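Local structure of protein glpG homolog (Haemophilus influenzae, 2NR9) at residues Y40-Y43 and E44-S48; H65-F68 and N69-F73; I128-K131 and L132-L136. The protein probably cleaves transmembrane segments of substrate proteins within the membrane, acting as a serine protease of the rhomboid family. The protein carries 2 engineered substitutions. All coordinates share one frame; numbering follows the deposited sequence. Where two conformers were deposited one is given.

Following the chain from the N terminus, the three contacts come in series, and none nests within or crosses another. Contact 1 (40-48) folds up a turn in the predicted periplasmic loop between helix 31-38 and helix 52-55 and sets it against the latter and helix 86-108. Contact 2 (65-73) is two turns of helix 63-84, packed against helices 10-27 and 116-131 and close to the nucleophile S116. Contact 3 (128-136) ends helix 116-131 on the predicted cytoplasmic side and turns the chain toward helices 166-191 and 63-84. Contacts 1 and 3 lie on opposite sides of the chain's centre, their own centres about 39 Å apart.

Contact 1. Residues Y40-Y43 and E44-S48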
loop_
_atom_site.group_PDB
_atom_site.type_symbol
_atom_site.label_atom_id
_atom_site.label_comp_id
_atom_site.label_asym_id
_atom_site.label_seq_id
_atom_site.Cartn_x
_atom_site.Cartn_y
_atom_site.Cartn_z
ATOM N N TYR A 40 -8.005 -1.099 -13.183
ATOM C CA TYR A 40 -7.289 -2.317 -13.544
ATOM C C TYR A 40 -7.851 -2.807 -14.879
ATOM O O TYR A 40 -9.025 -2.580 -15.177
ATOM C CB TYR A 40 -7.494 -3.382 -12.457
ATOM C CG TYR A 40 -6.584 -4.588 -12.579
ATOM C CD1 TYR A 40 -5.349 -4.621 -11.938
ATOM C CD2 TYR A 40 -6.974 -5.703 -13.306
ATOM C CE1 TYR A 40 -4.516 -5.720 -12.045
ATOM C CE2 TYR A 40 -6.144 -6.812 -13.423
ATOM C CZ TYR A 40 -4.920 -6.816 -12.787
ATOM O OH TYR A 40 -4.092 -7.907 -12.912
ATOM N N PRO A 41 -7.007 -3.450 -15.705
ATOM C CA PRO A 41 -7.486 -3.936 -16.987
ATOM C C PRO A 41 -8.752 -4.773 -16.832
ATOM O O PRO A 41 -8.798 -5.688 -16.011
ATOM C CB PRO A 41 -6.327 -4.804 -17.485
ATOM C CG PRO A 41 -5.130 -4.212 -16.854
ATOM C CD PRO A 41 -5.586 -3.767 -15.491
ATOM N N ALA A 42 -9.785 -4.413 -17.585
ATOM C CA ALA A 42 -11.061 -5.117 -17.554
ATOM C C ALA A 42 -11.444 -5.456 -18.978
ATOM O O ALA A 42 -12.626 -5.573 -19.306
ATOM C CB ALA A 42 -12.125 -4.237 -16.928
ATOM N N TYR A 43 -10.435 -5.670 -19.812
ATOM C CA TYR A 43 -10.656 -5.837 -21.228
ATOM C C TYR A 43 -9.373 -6.414 -21.817
ATOM O O TYR A 43 -8.284 -5.914 -21.535
ATOM C CB TYR A 43 -10.895 -4.447 -21.822
ATOM C CG TYR A 43 -12.001 -4.347 -22.835
ATOM C CD1 TYR A 43 -11.723 -4.152 -24.179
ATOM C CD2 TYR A 43 -13.331 -4.334 -22.432
ATOM C CE1 TYR A 43 -12.744 -4.005 -25.108
ATOM C CE2 TYR A 43 -14.358 -4.197 -23.351
ATOM C CZ TYR A 43 -14.059 -4.029 -24.687
ATOM O OH TYR A 43 -15.074 -3.894 -25.606
ATOM N N GLU A 44 -9.492 -7.472 -22.614
ATOM C CA GLU A 44 -8.313 -8.086 -23.230
ATOM C C GLU A 44 -7.417 -7.058 -23.915
ATOM O O GLU A 44 -6.199 -7.214 -23.952
ATOM C CB GLU A 44 -8.709 -9.177 -24.226
ATOM C CG GLU A 44 -9.179 -10.470 -23.589
ATOM C CD GLU A 44 -9.345 -11.585 -24.604
ATOM O OE1 GLU A 44 -9.433 -12.763 -24.191
ATOM O OE2 GLU A 44 -9.349 -11.286 -25.817
ATOM N N GLU A 45 -8.028 -6.014 -24.465
ATOM C CA GLU A 45 -7.281 -4.965 -25.149
ATOM C C GLU A 45 -6.532 -4.065 -24.168
ATOM O O GLU A 45 -5.583 -3.376 -24.543
ATOM C CB GLU A 45 -8.210 -4.130 -26.031
ATOM C CG GLU A 45 -8.826 -4.902 -27.188
ATOM C CD GLU A 45 -9.713 -4.035 -28.060
ATOM O OE1 GLU A 45 -9.944 -4.408 -29.231
ATOM O OE2 GLU A 45 -10.155 -2.966 -27.584
ATOM N N GLN A 46 -6.955 -4.088 -22.909
ATOM C CA GLN A 46 -6.328 -3.271 -21.879
ATOM C C GLN A 46 -5.161 -3.976 -21.196
ATOM O O GLN A 46 -4.411 -3.355 -20.440
ATOM C CB GLN A 46 -7.364 -2.808 -20.853
ATOM C CG GLN A 46 -8.339 -1.788 -21.413
ATOM C CD GLN A 46 -9.492 -1.509 -20.486
ATOM O OE1 GLN A 46 -9.695 -2.211 -19.497
ATOM N NE2 GLN A 46 -10.283 -0.497 -20.820
ATOM N N ASP A 47 -4.998 -5.267 -21.482
ATOM C CA ASP A 47 -3.889 -6.042 -20.923
ATOM C C ASP A 47 -2.551 -5.403 -21.269
ATOM O O ASP A 47 -1.573 -5.555 -20.538
ATOM C CB ASP A 47 -3.908 -7.480 -21.449
ATOM C CG ASP A 47 -5.052 -8.294 -20.889
ATOM O OD1 ASP A 47 -5.870 -7.736 -20.127
ATOM O OD2 ASP A 47 -5.122 -9.503 -21.199
ATOM N N SER A 48 -2.511 -4.696 -22.394
ATOM C CA SER A 48 -1.283 -4.063 -22.860
ATOM C C SER A 48 -1.083 -2.687 -22.232
ATOM O O SER A 48 0.019 -2.131 -22.268
ATOM C CB SER A 48 -1.286 -3.946 -24.383
ATOM O OG SER A 48 -2.309 -3.067 -24.822
#
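The carbonyl oxygen of Y43 is held by two backbone amides that follow it. Y43 O takes the N-H of Q46 at 2.6 Å, from well above the carbonyl plane, and a weak, bent bond from D47 N. The Y43-Q46 bond closes a type I turn through E44 and E45. The D47 carboxylate bends back against P41, D47 OD1 lying 4.0 Å from P41 CB, and makes no bond to Y43 O.

The side chain of Q46 ties the turn to the residues before it. Its CG stands beside its own backbone N (chi1 -70°) and the chain then runs extended, which carries the amide back to A42. There Q46 OE1 receives A42 N at 2.9 Å in an almost linear bond (172°), with the donor almost straight ahead of the carbonyl. On its way the amide lies over the root of the Y43 side chain, Q46 CD being 3.5 Å from Y43 CB. P41 also packs on Q46, with P41 CB 4.1 Å from Q46 CB.

Out at the surface, Y43 and E45 run alongside each other outward. E45 OE2 comes to the ring edge, 3.7 Å from Y43 CE1, with carboxylate and ring planes 62° apart.

Y53 ties the turn into the fold: its ring meets that of Y40 edge-to-face and its OH bonds D47 O. Y40 and D47 also touch a bound lipid-like phosphate (PA6). This is a compact turn of the L1 loop, the periplasmic connection between the first two transmembrane helices of rhomboids.

Contact 2. Residues H65-F68 and N69-F73. With PQE (3,6,12,15,18,21,24-heptaoxahexatriacontan-1-ol), chain F.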
loop_
_atom_site.group_PDB
_atom_site.type_symbol
_atom_site.label_atom_id
_atom_site.label_comp_id
_atom_site.label_asym_id
_atom_site.label_seq_id
_atom_site.Cartn_x
_atom_site.Cartn_y
_atom_site.Cartn_z
ATOM N N HIS A 65 -11.996 7.388 2.900
ATOM C CA HIS A 65 -11.219 6.405 2.181
ATOM C C HIS A 65 -9.788 6.916 2.005
ATOM O O HIS A 65 -8.833 6.312 2.507
ATOM C CB HIS A 65 -11.881 6.111 0.830
ATOM C CG HIS A 65 -11.236 5.000 0.065
ATOM N ND1 HIS A 65 -11.130 5.008 -1.310
ATOM C CD2 HIS A 65 -10.589 3.886 0.485
ATOM C CE1 HIS A 65 -10.500 3.917 -1.706
ATOM N NE2 HIS A 65 -10.150 3.226 -0.636
ATOM N N ILE A 66 -9.659 8.101 1.418
ATOM C CA ILE A 66 -8.355 8.680 1.152
ATOM C C ILE A 66 -7.672 9.193 2.423
ATOM O O ILE A 66 -6.457 9.099 2.555
ATOM C CB ILE A 66 -8.437 9.796 0.074
ATOM C CG1 ILE A 66 -7.047 10.213 -0.379
ATOM C CG2 ILE A 66 -9.237 10.985 0.578
ATOM C CD1 ILE A 66 -7.060 11.211 -1.508
ATOM N N LEU A 67 -8.464 9.659 3.384
ATOM C CA LEU A 67 -7.912 10.175 4.638
ATOM C C LEU A 67 -7.210 9.082 5.446
ATOM O O LEU A 67 -6.118 9.293 5.977
ATOM C CB LEU A 67 -9.002 10.832 5.488
ATOM C CG LEU A 67 -8.509 11.423 6.811
ATOM C CD1 LEU A 67 -7.432 12.478 6.563
ATOM C CD2 LEU A 67 -9.666 12.007 7.613
ATOM N N PHE A 68 -7.864 7.936 5.584
ATOM C CA PHE A 68 -7.271 6.818 6.312
ATOM C C PHE A 68 -6.120 6.179 5.542
ATOM O O PHE A 68 -5.060 5.917 6.110
ATOM C CB PHE A 68 -8.333 5.789 6.711
ATOM C CG PHE A 68 -9.117 6.173 7.944
ATOM C CD1 PHE A 68 -9.980 7.257 7.927
ATOM C CD2 PHE A 68 -8.992 5.441 9.116
ATOM C CE1 PHE A 68 -10.695 7.614 9.061
ATOM C CE2 PHE A 68 -9.709 5.787 10.251
ATOM C CZ PHE A 68 -10.564 6.872 10.222
ATOM N N ASN A 69 -6.295 5.987 4.239
ATOM C CA ASN A 69 -5.216 5.423 3.427
ATOM C C ASN A 69 -3.935 6.251 3.471
ATOM O O ASN A 69 -2.863 5.727 3.778
ATOM C CB ASN A 69 -5.659 5.207 1.983
ATOM C CG ASN A 69 -6.512 3.975 1.818
ATOM O OD1 ASN A 69 -6.764 3.530 0.702
ATOM N ND2 ASN A 69 -6.904 3.373 2.932
ATOM N N LEU A 70 -4.046 7.545 3.171
ATOM C CA LEU A 70 -2.881 8.436 3.160
ATOM C C LEU A 70 -2.217 8.628 4.521
ATOM O O LEU A 70 -1.002 8.807 4.594
ATOM C CB LEU A 70 -3.211 9.791 2.523
ATOM C CG LEU A 70 -3.376 9.758 1.001
ATOM C CD1 LEU A 70 -3.289 11.158 0.413
ATOM C CD2 LEU A 70 -2.303 8.875 0.391
ATOM N N SER A 71 -3.018 8.668 5.585
ATOM C CA SER A 71 -2.473 8.795 6.942
ATOM C C SER A 71 -1.538 7.624 7.231
ATOM O O SER A 71 -0.375 7.815 7.580
ATOM C CB SER A 71 -3.597 8.809 7.983
ATOM O OG SER A 71 -4.502 9.879 7.762
ATOM N N TRP A 72 -2.069 6.411 7.096
ATOM C CA TRP A 72 -1.306 5.197 7.343
ATOM C C TRP A 72 -0.115 5.034 6.394
ATOM O O TRP A 72 0.969 4.637 6.822
ATOM C CB TRP A 72 -2.220 3.971 7.294
ATOM C CG TRP A 72 -3.105 3.838 8.497
ATOM C CD1 TRP A 72 -4.263 4.520 8.745
ATOM C CD2 TRP A 72 -2.903 2.969 9.616
ATOM N NE1 TRP A 72 -4.790 4.131 9.954
ATOM C CE2 TRP A 72 -3.977 3.176 10.505
ATOM C CE3 TRP A 72 -1.920 2.033 9.952
ATOM C CZ2 TRP A 72 -4.090 2.488 11.713
ATOM C CZ3 TRP A 72 -2.037 1.347 11.147
ATOM C CH2 TRP A 72 -3.115 1.575 12.013
ATOM N N PHE A 73 -0.310 5.341 5.113
ATOM C CA PHE A 73 0.791 5.247 4.140
ATOM C C PHE A 73 1.872 6.296 4.394
ATOM O O PHE A 73 3.058 6.017 4.239
ATOM C CB PHE A 73 0.286 5.365 2.694
ATOM C CG PHE A 73 1.393 5.272 1.648
ATOM C CD1 PHE A 73 1.914 4.043 1.278
ATOM C CD2 PHE A 73 1.906 6.417 1.049
ATOM C CE1 PHE A 73 2.920 3.954 0.325
ATOM C CE2 PHE A 73 2.920 6.335 0.101
ATOM C CZ PHE A 73 3.420 5.105 -0.267
HETATM O O47 PQE F . -16.674 16.301 -0.740
HETATM C C68 PQE F . -17.355 15.169 -0.177
HETATM C C52 PQE F . -16.941 13.899 -0.918
HETATM O O70 PQE F . -17.594 12.771 -0.333
HETATM C C55 PQE F . -16.768 12.112 0.628
HETATM C C58 PQE F . -17.613 11.154 1.463
HETATM O O71 PQE F . -16.922 10.830 2.669
HETATM C C61 PQE F . -17.598 11.336 3.821
HETATM C C62 PQE F . -18.231 12.684 3.493
HETATM C C63 PQE F . -18.004 13.694 4.612
HETATM C C66 PQE F . -16.639 13.504 5.264
HETATM C C67 PQE F . -15.616 14.480 4.697
HETATM O O72 PQE F . -14.333 14.201 5.258
HETATM C C65 PQE F . -13.334 15.097 4.766
HETATM C C64 PQE F . -11.964 14.699 5.309
HETATM O O73 PQE F . -10.943 15.441 4.636
HETATM C C60 PQE F . -11.001 15.274 3.219
HETATM C C59 PQE F . -9.589 15.109 2.665
HETATM O O74 PQE F . -9.626 15.116 1.237
HETATM C C57 PQE F . -8.462 14.515 0.667
HETATM C C56 PQE F . -7.221 14.938 1.449
HETATM O O75 PQE F . -6.671 13.816 2.143
HETATM C C54 PQE F . -5.972 14.218 3.321
HETATM C C53 PQE F . -5.085 13.077 3.810
HETATM O O76 PQE F . -3.796 13.583 4.152
HETATM C C51 PQE F . -3.307 13.015 5.369
HETATM C C50 PQE F . -1.845 13.405 5.580
HETATM C C49 PQE F . -1.191 12.525 6.642
HETATM C C48 PQE F . -0.577 13.360 7.761
HETATM C C47 PQE F . -0.005 12.466 8.856
HETATM C C46 PQE F . -0.733 12.681 10.179
HETATM C C45 PQE F . -0.518 11.505 11.126
HETATM C C44 PQE F . -1.453 11.584 12.331
HETATM C C43 PQE F . -1.128 10.502 13.359
HETATM C C42 PQE F . -0.933 11.099 14.751
HETATM C C41 PQE F . -1.527 10.200 15.830
HETATM C C40 PQE F . -2.320 11.006 16.840
#
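H65 and N69 sit one helical turn apart on the face turned to the active site, joined through the backbone by N69 N to H65 O at 3.1 Å. Their side chains cross at a slant, imidazole and amide planes 64° apart, and H65 NE2 lies 3.7 Å from N69 OD1. H65 gets there by swinging its ring away from its own backbone N (chi1 -174°), while N69 folds its amide back beside its N (chi1 -78°), over H65 O.

On the neighbouring flank I66 and L70 lie alongside each other, I66 CG1 to L70 CG at 3.9 Å. L67 O serves two donors of S71, the backbone N-H and the hydroxyl; the OG bond, modelled at 2.5 Å, is very short and its exact length doubtful. W72 brings its indole edge to the carbonyl one turn back, W72 CD1 3.1 Å from F68 O, and the same F68 O accepts W72 N.

A detergent chain (PQE) runs along the outer side, with I66 CG2 3.6 Å from C57 of PQE and L67 CD1 3.7 Å from its C53.

The next shell sets the polar pair. L61 N bonds H65 ND1, fixing the ring's rotation, and H60 NE2 makes a weak hydrogen bond to N69 OD1. L70 rests on T16 and V20 of helix 10-27; W72 packs on V119 and L123 and meets F144 edge-to-face.

The side chain of N69 lies about 4 Å from that of the nucleophile S116. An amide this close to the serine, with an imidazole beside it, is consistent with the oxyanion-stabilising role inferred for the corresponding His and Asn of related rhomboids: both can offer N-H groups to a negatively charged intermediate.

Contact 3. Residues I128-K131 and L132-L136; sequences IRDK and LNHHL
At its C-terminal, predicted cytoplasmic end, helix 116-131 stops, and the contact is the turn by which the chain leaves it. L132 N gives the closing helical bond to I128 O at 2.9 Å and a weak second one to R129 O; L132 itself has left helical backbone angles.

Beyond it, H134 comes back to D130. With CG turned away from its backbone N (chi1 -178°), D130 brings OD2 to the edge of the H134 ring, carboxylate and ring planes 80° apart. H134 ND1 donates to D130 OD2 at 3.2 Å, reaching it from above the carboxylate plane. H134 has a second conformer, so this bond may be only partly occupied.

R129 bends at chi2 and carries its guanidinium to N133, NH1 lying 3.6 Å from N133 OD1 with the two planes nearly perpendicular. L136 crosses the R129 side chain at about a right angle, L136 CD2 to R129 NH1 3.9 Å. R129 also touches D183 of helix 166-191, and its NE makes a weak bond to Y125 OH.

With D130 as acceptor, the carboxylate would favour the proton on H134 ND1 and might raise the imidazole's pKa somewhat, in this conformer.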
loop_
_atom_site.group_PDB
_atom_site.type_symbol
_atom_site.label_atom_id
_atom_site.label_comp_id
_atom_site.label_asym_id
_atom_site.label_seq_id
_atom_site.Cartn_x
_atom_site.Cartn_y
_atom_site.Cartn_z
ATOM N N ILE A 128 6.644 -7.449 10.397
ATOM C CA ILE A 128 7.581 -8.571 10.521
ATOM C C ILE A 128 9.026 -8.114 10.669
ATOM O O ILE A 128 9.846 -8.810 11.269
ATOM C CB ILE A 128 7.456 -9.579 9.357
ATOM C CG1 ILE A 128 7.487 -8.856 8.011
ATOM C CG2 ILE A 128 6.184 -10.389 9.488
ATOM C CD1 ILE A 128 8.826 -8.287 7.657
ATOM N N ARG A 129 9.357 -6.983 10.057
ATOM C CA ARG A 129 10.686 -6.410 10.207
ATOM C C ARG A 129 10.912 -6.036 11.661
ATOM O O ARG A 129 11.927 -6.389 12.251
ATOM C CB ARG A 129 10.848 -5.185 9.313
ATOM C CG ARG A 129 11.393 -5.486 7.933
ATOM C CD ARG A 129 12.869 -5.828 8.014
ATOM N NE ARG A 129 13.550 -5.568 6.754
ATOM C CZ ARG A 129 14.867 -5.586 6.597
ATOM N NH1 ARG A 129 15.659 -5.854 7.628
ATOM N NH2 ARG A 129 15.393 -5.327 5.409
ATOM N N ASP A 130 9.950 -5.325 12.236
ATOM C CA ASP A 130 10.017 -4.934 13.637
ATOM C C ASP A 130 10.108 -6.183 14.516
ATOM O O ASP A 130 10.962 -6.277 15.397
ATOM C CB ASP A 130 8.776 -4.128 14.014
ATOM C CG ASP A 130 8.806 -3.655 15.449
ATOM O OD1 ASP A 130 7.819 -3.905 16.173
ATOM O OD2 ASP A 130 9.837 -3.089 15.871
ATOM N N LYS A 131 9.212 -7.132 14.264
ATOM C CA LYS A 131 9.169 -8.400 14.992
ATOM C C LYS A 131 10.497 -9.163 14.951
ATOM O O LYS A 131 10.924 -9.732 15.956
ATOM C CB LYS A 131 8.031 -9.275 14.446
ATOM C CG LYS A 131 8.200 -10.774 14.669
ATOM C CD LYS A 131 8.206 -11.146 16.143
ATOM C CE LYS A 131 8.418 -12.649 16.318
ATOM N NZ LYS A 131 8.550 -13.036 17.753
ATOM N N LEU A 132 11.159 -9.147 13.799
ATOM C CA LEU A 132 12.407 -9.891 13.631
ATOM C C LEU A 132 13.639 -9.127 14.119
ATOM O O LEU A 132 13.959 -9.142 15.303
ATOM C CB LEU A 132 12.590 -10.320 12.171
ATOM C CG LEU A 132 11.519 -11.254 11.595
ATOM C CD1 LEU A 132 11.814 -11.583 10.140
ATOM C CD2 LEU A 132 11.415 -12.528 12.427
ATOM N N ASN A 133 14.331 -8.476 13.192
ATOM C CA ASN A 133 15.537 -7.723 13.508
ATOM C C ASN A 133 15.247 -6.508 14.389
ATOM O O ASN A 133 15.940 -5.495 14.305
ATOM C CB ASN A 133 16.225 -7.271 12.216
ATOM C CG ASN A 133 16.465 -8.419 11.246
ATOM O OD1 ASN A 133 16.736 -8.201 10.065
ATOM N ND2 ASN A 133 16.350 -9.647 11.740
ATOM N N HIS A 134 14.243 -6.633 15.253
ATOM C CA HIS A 134 13.822 -5.535 16.130
ATOM C C HIS A 134 14.931 -4.566 16.549
ATOM O O HIS A 134 15.687 -4.830 17.484
ATOM C CB HIS A 134 13.084 -6.069 17.360
ATOM C CG HIS A 134 12.780 -5.017 18.381
ATOM N ND1 HIS A 134 12.019 -3.904 18.097
ATOM C CD2 HIS A 134 13.094 -4.934 19.696
ATOM C CE1 HIS A 134 11.911 -3.159 19.183
ATOM N NE2 HIS A 134 12.548 -3.766 20.169
ATOM N N HIS A 135 14.985 -3.426 15.867
ATOM C CA HIS A 135 15.955 -2.373 16.156
ATOM C C HIS A 135 15.639 -1.154 15.312
ATOM O O HIS A 135 15.334 -0.081 15.833
ATOM C CB HIS A 135 17.383 -2.841 15.862
ATOM C CG HIS A 135 17.912 -3.825 16.855
ATOM N ND1 HIS A 135 18.232 -3.474 18.148
ATOM C CD2 HIS A 135 18.226 -5.136 16.732
ATOM C CE1 HIS A 135 18.692 -4.533 18.789
ATOM N NE2 HIS A 135 18.699 -5.555 17.952
ATOM N N LEU A 136 15.711 -1.333 14.000
ATOM C CA LEU A 136 15.431 -0.270 13.047
ATOM C C LEU A 136 14.087 0.424 13.279
ATOM O O LEU A 136 13.741 1.372 12.575
ATOM C CB LEU A 136 15.556 -0.802 11.616
ATOM C CG LEU A 136 15.236 -2.290 11.436
ATOM C CD1 LEU A 136 13.817 -2.615 11.866
ATOM C CD2 LEU A 136 15.486 -2.734 10.004
#